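Local atomic coordinates of acyl-CoA dehydrogenase (PDB entry 3OWA), a protein that probably oxidises acyl-CoA thioesters to trans-2-enoyl-CoA, passing the electrons to its bound FAD cofactor. Residues H37-V49 with D94-A108. Residues are numbered along the deposited sequence; the frame is centred on the assembly and turned at random.
Sequences HKMIAKTTEDFIV and DKVSSALIAEKFSRA
Helix 37-49 and helix 95-105 run the same way, their axes 8.8 Å apart at closest and crossing at -28°. Ala-41 faces Leu-100 at the middle of the interface. At the start, His-37 NE2 gives a nearly straight hydrogen bond of 2.9 Å to Asp-94 OD1, entering by the syn lone pair. The ring and carboxylate planes are 43° apart, though OD1 stays in the ring plane. Asp-94 is also the N-cap of helix 95-105, where OD2 accepts from Ser-97 N at 2.8 Å. Val-96 CG1 sits over the centre of the His-37 ring, a CH-pi contact, and His-37 ND1 bonds Ser-34 N.

Further along, Thr-44 turns two ways. OG1, anti to the carbonyl carbon (chi1 -52°), bonds back to Ile-40 O and lies against Ile-101 CG1. Thr-44 CG2 lies 3.6 Å from Phe-105 CD2 and also touches Lys-104 CB. Ile-48 CD1 stands 3.5 Å above the centre of the Phe-105 ring, which also stacks with His-115 of helix 110-122. Lys-104 lays its CG against Ala-41 O. At the far end, Val-49 CG2 covers a face of the Arg-107 guanidinium, and a water bridges Arg-107 NH1 to Glu-45 OE1.

The contact joins two helices of the alpha-helical N-terminal domain. The histidine-aspartate bond lies at one end and the water bridge toward the other, with apolar contacts of Ile-40, Ile-101, Ile-48 and Phe-105 between. Two bonds grip the His-37 ring and fix its rotation, and the histidine bond to the cap aspartate would probably favour the carboxylate form of Asp-94.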
ATOM      1  N   HIS A  37      -4.884  -5.448 -34.179  1.00 47.22           N
ATOM      2  CA  HIS A  37      -4.516  -5.150 -32.796  1.00 45.94           C
ATOM      3  C   HIS A  37      -4.673  -6.391 -31.947  1.00 45.71           C
ATOM      4  O   HIS A  37      -3.788  -6.740 -31.158  1.00 44.37           O
ATOM      5  CB  HIS A  37      -5.377  -4.015 -32.236  1.00 45.83           C
ATOM      6  CG  HIS A  37      -5.209  -2.706 -32.954  1.00 47.70           C
ATOM      7  ND1 HIS A  37      -6.254  -1.825 -33.157  1.00 48.94           N
ATOM      8  CD2 HIS A  37      -4.113  -2.124 -33.503  1.00 47.55           C
ATOM      9  CE1 HIS A  37      -5.809  -0.761 -33.799  1.00 51.46           C
ATOM     10  NE2 HIS A  37      -4.513  -0.914 -34.016  1.00 50.24           N
ATOM     11  N   LYS A  38      -5.802  -7.075 -32.131  1.00 46.88           N
ATOM     12  CA  LYS A  38      -6.125  -8.261 -31.355  1.00 46.67           C
ATOM     13  C   LYS A  38      -5.169  -9.408 -31.647  1.00 46.66           C
ATOM     14  O   LYS A  38      -4.792 -10.160 -30.736  1.00 46.07           O
ATOM     15  CB  LYS A  38      -7.550  -8.695 -31.633  1.00 48.48           C
ATOM     16  CG  LYS A  38      -8.560  -7.804 -31.008  1.00 49.50           C
ATOM     17  CD  LYS A  38      -9.942  -8.224 -31.452  1.00 53.28           C
ATOM     18  CE  LYS A  38     -10.995  -7.290 -30.869  1.00 56.59           C
ATOM     19  NZ  LYS A  38     -12.356  -7.755 -31.314  1.00 61.28           N
HETATM   20  N   MSE A  39      -4.773  -9.540 -32.908  1.00 46.60           N
HETATM   21  CA  MSE A  39      -3.813 -10.568 -33.270  1.00 46.89           C
HETATM   22  C   MSE A  39      -2.437 -10.308 -32.671  1.00 45.92           C
HETATM   23  O   MSE A  39      -1.787 -11.238 -32.193  1.00 44.71           O
HETATM   24  CB  MSE A  39      -3.663 -10.699 -34.763  1.00 47.76           C
HETATM   25  CG  MSE A  39      -3.055 -12.033 -35.170  1.00 50.46           C
HETATM   26 SE   MSE A  39      -3.019 -12.168 -37.097  0.47 58.09          SE
HETATM   27  CE  MSE A  39      -4.890 -11.784 -37.424  1.00 54.22           C
ATOM     28  N   ILE A  40      -1.985  -9.060 -32.726  1.00 45.58           N
ATOM     29  CA  ILE A  40      -0.673  -8.755 -32.215  1.00 45.49           C
ATOM     30  C   ILE A  40      -0.699  -9.006 -30.704  1.00 43.56           C
ATOM     31  O   ILE A  40       0.262  -9.522 -30.136  1.00 43.17           O
ATOM     32  CB  ILE A  40      -0.209  -7.340 -32.638  1.00 45.96           C
ATOM     33  CG1 ILE A  40       1.235  -7.381 -33.166  1.00 50.71           C
ATOM     34  CG2 ILE A  40      -0.369  -6.308 -31.516  1.00 47.31           C
ATOM     35  CD1 ILE A  40       2.239  -7.881 -32.215  1.00 50.56           C
ATOM     36  N   ALA A  41      -1.822  -8.694 -30.067  1.00 43.05           N
ATOM     37  CA  ALA A  41      -1.965  -8.931 -28.622  1.00 41.95           C
ATOM     38  C   ALA A  41      -1.864 -10.431 -28.316  1.00 41.97           C
ATOM     39  O   ALA A  41      -1.202 -10.820 -27.362  1.00 40.47           O
ATOM     40  CB  ALA A  41      -3.268  -8.361 -28.089  1.00 41.69           C
ATOM     41  N   LYS A  42      -2.532 -11.260 -29.124  1.00 41.99           N
ATOM     42  CA  LYS A  42      -2.455 -12.712 -28.971  1.00 42.78           C
ATOM     43  C   LYS A  42      -1.040 -13.315 -29.254  1.00 41.65           C
ATOM     44  O   LYS A  42      -0.606 -14.244 -28.577  1.00 41.33           O
ATOM     45  CB  LYS A  42      -3.526 -13.391 -29.840  1.00 44.23           C
ATOM     46  CG  LYS A  42      -3.282 -14.872 -29.992  1.00 47.12           C
ATOM     47  CD  LYS A  42      -4.308 -15.542 -30.831  1.00 54.76           C
ATOM     48  CE  LYS A  42      -4.192 -17.041 -30.688  1.00 56.76           C
ATOM     49  NZ  LYS A  42      -2.894 -17.528 -31.149  1.00 57.20           N
ATOM     50  N   THR A  43      -0.357 -12.793 -30.264  1.00 40.80           N
ATOM     51  CA  THR A  43       1.015 -13.184 -30.598  1.00 41.34           C
ATOM     52  C   THR A  43       1.954 -12.908 -29.439  1.00 39.07           C
ATOM     53  O   THR A  43       2.741 -13.773 -29.054  1.00 38.83           O
ATOM     54  CB  THR A  43       1.504 -12.427 -31.861  1.00 42.02           C
ATOM     55  OG1 THR A  43       0.848 -12.982 -32.995  1.00 46.24           O
ATOM     56  CG2 THR A  43       3.046 -12.555 -32.077  1.00 43.68           C
ATOM     57  N   THR A  44       1.832 -11.719 -28.867  1.00 36.42           N
ATOM     58  CA  THR A  44       2.657 -11.354 -27.731  1.00 35.41           C
ATOM     59  C   THR A  44       2.355 -12.256 -26.546  1.00 35.34           C
ATOM     60  O   THR A  44       3.261 -12.843 -25.970  1.00 33.82           O
ATOM     61  CB  THR A  44       2.457  -9.884 -27.316  1.00 33.44           C
ATOM     62  OG1 THR A  44       2.629  -9.076 -28.472  1.00 37.17           O
ATOM     63  CG2 THR A  44       3.496  -9.482 -26.267  1.00 34.44           C
ATOM     64  N   GLU A  45       1.070 -12.364 -26.195  1.00 36.56           N
ATOM     65  CA  GLU A  45       0.630 -13.217 -25.097  1.00 37.27           C
ATOM     66  C   GLU A  45       1.147 -14.657 -25.206  1.00 36.07           C
ATOM     67  O   GLU A  45       1.641 -15.204 -24.221  1.00 34.59           O
ATOM     68  CB  GLU A  45      -0.911 -13.236 -25.014  1.00 39.14           C
ATOM     69  CG  GLU A  45      -1.418 -14.068 -23.862  1.00 43.80           C
ATOM     70  CD  GLU A  45      -2.840 -13.700 -23.475  1.00 50.26           C
ATOM     71  OE1 GLU A  45      -3.037 -13.284 -22.320  1.00 52.34           O
ATOM     72  OE2 GLU A  45      -3.738 -13.815 -24.345  1.00 53.54           O
ATOM     73  N   ASP A  46       1.041 -15.252 -26.385  1.00 35.80           N
ATOM     74  CA  ASP A  46       1.539 -16.608 -26.615  1.00 36.89           C
ATOM     75  C   ASP A  46       3.054 -16.699 -26.423  1.00 35.99           C
ATOM     76  O   ASP A  46       3.549 -17.639 -25.791  1.00 35.78           O
ATOM     77  CB  ASP A  46       1.214 -17.049 -28.028  1.00 38.21           C
ATOM     78  CG  ASP A  46      -0.287 -17.318 -28.239  1.00 44.41           C
ATOM     79  OD1 ASP A  46      -1.035 -17.470 -27.240  1.00 46.56           O
ATOM     80  OD2 ASP A  46      -0.704 -17.395 -29.412  1.00 51.03           O
ATOM     81  N   PHE A  47       3.785 -15.743 -26.985  1.00 35.08           N
ATOM     82  CA  PHE A  47       5.222 -15.651 -26.729  1.00 34.80           C
ATOM     83  C   PHE A  47       5.512 -15.654 -25.215  1.00 33.34           C
ATOM     84  O   PHE A  47       6.243 -16.509 -24.738  1.00 33.61           O
ATOM     85  CB  PHE A  47       5.862 -14.420 -27.393  1.00 33.94           C
ATOM     86  CG  PHE A  47       7.301 -14.207 -26.984  1.00 36.15           C
ATOM     87  CD1 PHE A  47       7.651 -13.160 -26.151  1.00 34.98           C
ATOM     88  CD2 PHE A  47       8.296 -15.092 -27.399  1.00 39.92           C
ATOM     89  CE1 PHE A  47       8.992 -12.975 -25.752  1.00 36.53           C
ATOM     90  CE2 PHE A  47       9.648 -14.907 -27.012  1.00 38.46           C
ATOM     91  CZ  PHE A  47       9.974 -13.858 -26.191  1.00 36.39           C
ATOM     92  N   ILE A  48       4.910 -14.722 -24.477  1.00 33.56           N
ATOM     93  CA  ILE A  48       5.141 -14.585 -23.031  1.00 33.32           C
ATOM     94  C   ILE A  48       4.784 -15.878 -22.249  1.00 33.54           C
ATOM     95  O   ILE A  48       5.604 -16.417 -21.486  1.00 31.74           O
ATOM     96  CB  ILE A  48       4.464 -13.301 -22.432  1.00 32.80           C
ATOM     97  CG1 ILE A  48       5.403 -12.096 -22.550  1.00 38.01           C
ATOM     98  CG2 ILE A  48       4.305 -13.448 -20.927  1.00 31.09           C
ATOM     99  CD1 ILE A  48       5.527 -11.530 -23.894  1.00 46.07           C
ATOM    100  N   VAL A  49       3.607 -16.439 -22.527  1.00 35.24           N
ATOM    101  CA  VAL A  49       3.124 -17.609 -21.820  1.00 35.82           C
ATOM    102  C   VAL A  49       3.910 -18.867 -22.210  1.00 36.30           C
ATOM    103  O   VAL A  49       4.325 -19.637 -21.344  1.00 35.61           O
ATOM    104  CB  VAL A  49       1.581 -17.801 -22.057  1.00 36.69           C
ATOM    105  CG1 VAL A  49       1.101 -19.184 -21.614  1.00 40.13           C
ATOM    106  CG2 VAL A  49       0.779 -16.736 -21.359  1.00 37.87           C
ATOM    107  N   ASP A  94       1.349   0.817 -35.585  1.00 46.56           N
ATOM    108  CA  ASP A  94       0.753   1.995 -34.957  1.00 46.95           C
ATOM    109  C   ASP A  94       0.916   1.964 -33.421  1.00 44.95           C
ATOM    110  O   ASP A  94       1.354   0.954 -32.855  1.00 42.64           O
ATOM    111  CB  ASP A  94      -0.720   2.164 -35.377  1.00 48.44           C
ATOM    112  CG  ASP A  94      -1.649   1.120 -34.756  1.00 51.76           C
ATOM    113  OD1 ASP A  94      -2.754   0.929 -35.309  1.00 58.59           O
ATOM    114  OD2 ASP A  94      -1.320   0.488 -33.736  1.00 51.52           O
ATOM    115  N   LYS A  95       0.575   3.070 -32.759  1.00 44.66           N
ATOM    116  CA  LYS A  95       0.814   3.193 -31.321  1.00 43.96           C
ATOM    117  C   LYS A  95      -0.085   2.276 -30.467  1.00 42.75           C
ATOM    118  O   LYS A  95       0.292   1.893 -29.331  1.00 41.93           O
ATOM    119  CB  LYS A  95       0.651   4.644 -30.864  1.00 45.19           C
ATOM    120  CG  LYS A  95       1.624   5.625 -31.501  1.00 49.10           C
ATOM    121  CD  LYS A  95       3.047   5.353 -31.085  1.00 52.60           C
ATOM    122  CE  LYS A  95       4.039   5.953 -32.080  1.00 57.22           C
ATOM    123  NZ  LYS A  95       3.756   5.522 -33.471  1.00 58.71           N
ATOM    124  N   VAL A  96      -1.251   1.926 -30.992  1.00 41.33           N
ATOM    125  CA  VAL A  96      -2.144   1.005 -30.311  1.00 40.99           C
ATOM    126  C   VAL A  96      -1.518  -0.371 -30.212  1.00 40.62           C
ATOM    127  O   VAL A  96      -1.531  -0.976 -29.155  1.00 40.34           O
ATOM    128  CB  VAL A  96      -3.543   0.939 -30.974  1.00 41.82           C
ATOM    129  CG1 VAL A  96      -4.396  -0.116 -30.285  1.00 41.53           C
ATOM    130  CG2 VAL A  96      -4.241   2.295 -30.879  1.00 42.62           C
ATOM    131  N   SER A  97      -0.933  -0.837 -31.317  1.00 41.21           N
ATOM    132  CA  SER A  97      -0.210  -2.094 -31.365  1.00 40.92           C
ATOM    133  C   SER A  97       0.939  -2.155 -30.357  1.00 39.32           C
ATOM    134  O   SER A  97       1.067  -3.116 -29.616  1.00 38.45           O
ATOM    135  CB  SER A  97       0.323  -2.340 -32.792  1.00 41.09           C
ATOM    136  OG  SER A  97      -0.752  -2.478 -33.702  1.00 43.34           O
ATOM    137  N   SER A  98       1.783  -1.140 -30.316  1.00 39.40           N
ATOM    138  CA  SER A  98       2.885  -1.193 -29.343  1.00 38.54           C
ATOM    139  C   SER A  98       2.430  -0.986 -27.879  1.00 37.18           C
ATOM    140  O   SER A  98       3.115  -1.423 -26.956  1.00 36.89           O
ATOM    141  CB  SER A  98       4.036  -0.264 -29.750  1.00 38.94           C
ATOM    142  OG  SER A  98       3.638   1.081 -29.757  1.00 44.58           O
ATOM    143  N   ALA A  99       1.257  -0.388 -27.663  1.00 36.36           N
ATOM    144  CA  ALA A  99       0.664  -0.344 -26.320  1.00 35.66           C
ATOM    145  C   ALA A  99       0.213  -1.751 -25.939  1.00 34.79           C
ATOM    146  O   ALA A  99       0.437  -2.203 -24.835  1.00 34.77           O
ATOM    147  CB  ALA A  99      -0.510   0.651 -26.241  1.00 34.65           C
ATOM    148  N   LEU A 100      -0.425  -2.445 -26.864  1.00 35.55           N
ATOM    149  CA  LEU A 100      -0.892  -3.792 -26.598  1.00 35.10           C
ATOM    150  C   LEU A 100       0.275  -4.733 -26.335  1.00 34.72           C
ATOM    151  O   LEU A 100       0.164  -5.640 -25.498  1.00 33.59           O
ATOM    152  CB  LEU A 100      -1.738  -4.288 -27.763  1.00 35.38           C
ATOM    153  CG  LEU A 100      -3.194  -3.831 -27.663  1.00 35.63           C
ATOM    154  CD1 LEU A 100      -3.985  -4.084 -28.974  1.00 38.82           C
ATOM    155  CD2 LEU A 100      -3.875  -4.520 -26.481  1.00 33.07           C
ATOM    156  N   ILE A 101       1.398  -4.521 -27.036  1.00 32.95           N
ATOM    157  CA  ILE A 101       2.564  -5.331 -26.766  1.00 32.56           C
ATOM    158  C   ILE A 101       3.054  -5.123 -25.306  1.00 32.10           C
ATOM    159  O   ILE A 101       3.312  -6.094 -24.573  1.00 32.22           O
ATOM    160  CB  ILE A 101       3.709  -5.080 -27.784  1.00 32.76           C
ATOM    161  CG1 ILE A 101       3.344  -5.647 -29.175  1.00 33.71           C
ATOM    162  CG2 ILE A 101       5.030  -5.714 -27.283  1.00 29.13           C
ATOM    163  CD1 ILE A 101       4.162  -5.001 -30.336  1.00 34.85           C
ATOM    164  N   ALA A 102       3.112  -3.868 -24.860  1.00 31.06           N
ATOM    165  CA  ALA A 102       3.506  -3.586 -23.462  1.00 29.93           C
ATOM    166  C   ALA A 102       2.520  -4.151 -22.440  1.00 29.33           C
ATOM    167  O   ALA A 102       2.923  -4.697 -21.397  1.00 28.87           O
ATOM    168  CB  ALA A 102       3.714  -2.083 -23.236  1.00 28.64           C
ATOM    169  N   GLU A 103       1.231  -4.065 -22.756  1.00 29.98           N
ATOM    170  CA  GLU A 103       0.218  -4.580 -21.875  1.00 30.76           C
ATOM    171  C   GLU A 103       0.425  -6.079 -21.655  1.00 30.71           C
ATOM    172  O   GLU A 103       0.360  -6.554 -20.522  1.00 31.87           O
ATOM    173  CB  GLU A 103      -1.219  -4.288 -22.390  1.00 30.53           C
ATOM    174  CG  GLU A 103      -2.267  -4.518 -21.290  1.00 34.81           C
ATOM    175  CD  GLU A 103      -3.711  -4.569 -21.779  1.00 39.52           C
ATOM    176  OE1 GLU A 103      -4.450  -5.448 -21.279  1.00 42.09           O
ATOM    177  OE2 GLU A 103      -4.119  -3.735 -22.634  1.00 40.13           O
ATOM    178  N   LYS A 104       0.659  -6.816 -22.719  1.00 31.02           N
ATOM    179  CA  LYS A 104       0.851  -8.263 -22.613  1.00 31.45           C
ATOM    180  C   LYS A 104       2.203  -8.646 -22.008  1.00 31.86           C
ATOM    181  O   LYS A 104       2.284  -9.665 -21.274  1.00 31.76           O
ATOM    182  CB  LYS A 104       0.679  -8.919 -23.974  1.00 31.60           C
ATOM    183  CG  LYS A 104      -0.714  -8.687 -24.578  1.00 33.42           C
ATOM    184  CD  LYS A 104      -1.750  -9.291 -23.664  1.00 34.16           C
ATOM    185  CE  LYS A 104      -3.122  -9.322 -24.271  1.00 38.54           C
ATOM    186  NZ  LYS A 104      -4.085  -9.507 -23.145  1.00 41.51           N
ATOM    187  N   PHE A 105       3.244  -7.841 -22.267  1.00 31.07           N
ATOM    188  CA  PHE A 105       4.550  -8.079 -21.603  1.00 31.70           C
ATOM    189  C   PHE A 105       4.505  -8.022 -20.070  1.00 32.11           C
ATOM    190  O   PHE A 105       5.297  -8.691 -19.369  1.00 31.22           O
ATOM    191  CB  PHE A 105       5.666  -7.156 -22.164  1.00 31.01           C
ATOM    192  CG  PHE A 105       6.568  -7.844 -23.135  1.00 32.28           C
ATOM    193  CD1 PHE A 105       7.761  -8.410 -22.714  1.00 30.68           C
ATOM    194  CD2 PHE A 105       6.215  -7.942 -24.488  1.00 31.86           C
ATOM    195  CE1 PHE A 105       8.586  -9.093 -23.650  1.00 31.30           C
ATOM    196  CE2 PHE A 105       7.033  -8.631 -25.398  1.00 32.58           C
ATOM    197  CZ  PHE A 105       8.216  -9.191 -24.970  1.00 32.52           C
ATOM    198  N   SER A 106       3.610  -7.191 -19.521  1.00 32.79           N
ATOM    199  CA  SER A 106       3.445  -7.113 -18.045  1.00 32.09           C
ATOM    200  C   SER A 106       3.248  -8.474 -17.335  1.00 31.92           C
ATOM    201  O   SER A 106       3.619  -8.644 -16.179  1.00 31.21           O
ATOM    202  CB  SER A 106       2.328  -6.144 -17.677  1.00 31.32           C
ATOM    203  OG  SER A 106       1.099  -6.774 -17.989  1.00 37.89           O
ATOM    204  N   ARG A 107       2.723  -9.465 -18.046  1.00 31.81           N
ATOM    205  CA  ARG A 107       2.591 -10.812 -17.493  1.00 32.49           C
ATOM    206  C   ARG A 107       3.953 -11.371 -17.000  1.00 33.34           C
ATOM    207  O   ARG A 107       3.997 -12.184 -16.064  1.00 33.30           O
ATOM    208  CB  ARG A 107       1.897 -11.719 -18.536  1.00 34.35           C
ATOM    209  CG  ARG A 107       1.742 -13.178 -18.146  1.00 36.84           C
ATOM    210  CD  ARG A 107       0.411 -13.456 -17.408  1.00 37.73           C
ATOM    211  NE  ARG A 107       0.314 -14.889 -17.114  1.00 37.07           N
ATOM    212  CZ  ARG A 107      -0.430 -15.745 -17.802  1.00 39.06           C
ATOM    213  NH1 ARG A 107      -1.201 -15.308 -18.792  1.00 40.06           N
ATOM    214  NH2 ARG A 107      -0.424 -17.038 -17.487  1.00 38.36           N
ATOM    215  N   ALA A 108       5.065 -10.888 -17.579  1.00 30.56           N
ATOM    216  CA  ALA A 108       6.342 -11.498 -17.338  1.00 30.93           C
ATOM    217  C   ALA A 108       7.126 -10.746 -16.268  1.00 30.24           C
ATOM    218  O   ALA A 108       8.357 -10.798 -16.272  1.00 31.55           O
ATOM    219  CB  ALA A 108       7.146 -11.545 -18.643  1.00 30.63           C
TER
HETATM  220  O   HOH W   1      -1.360 -12.572 -20.094  1.00 47.56           O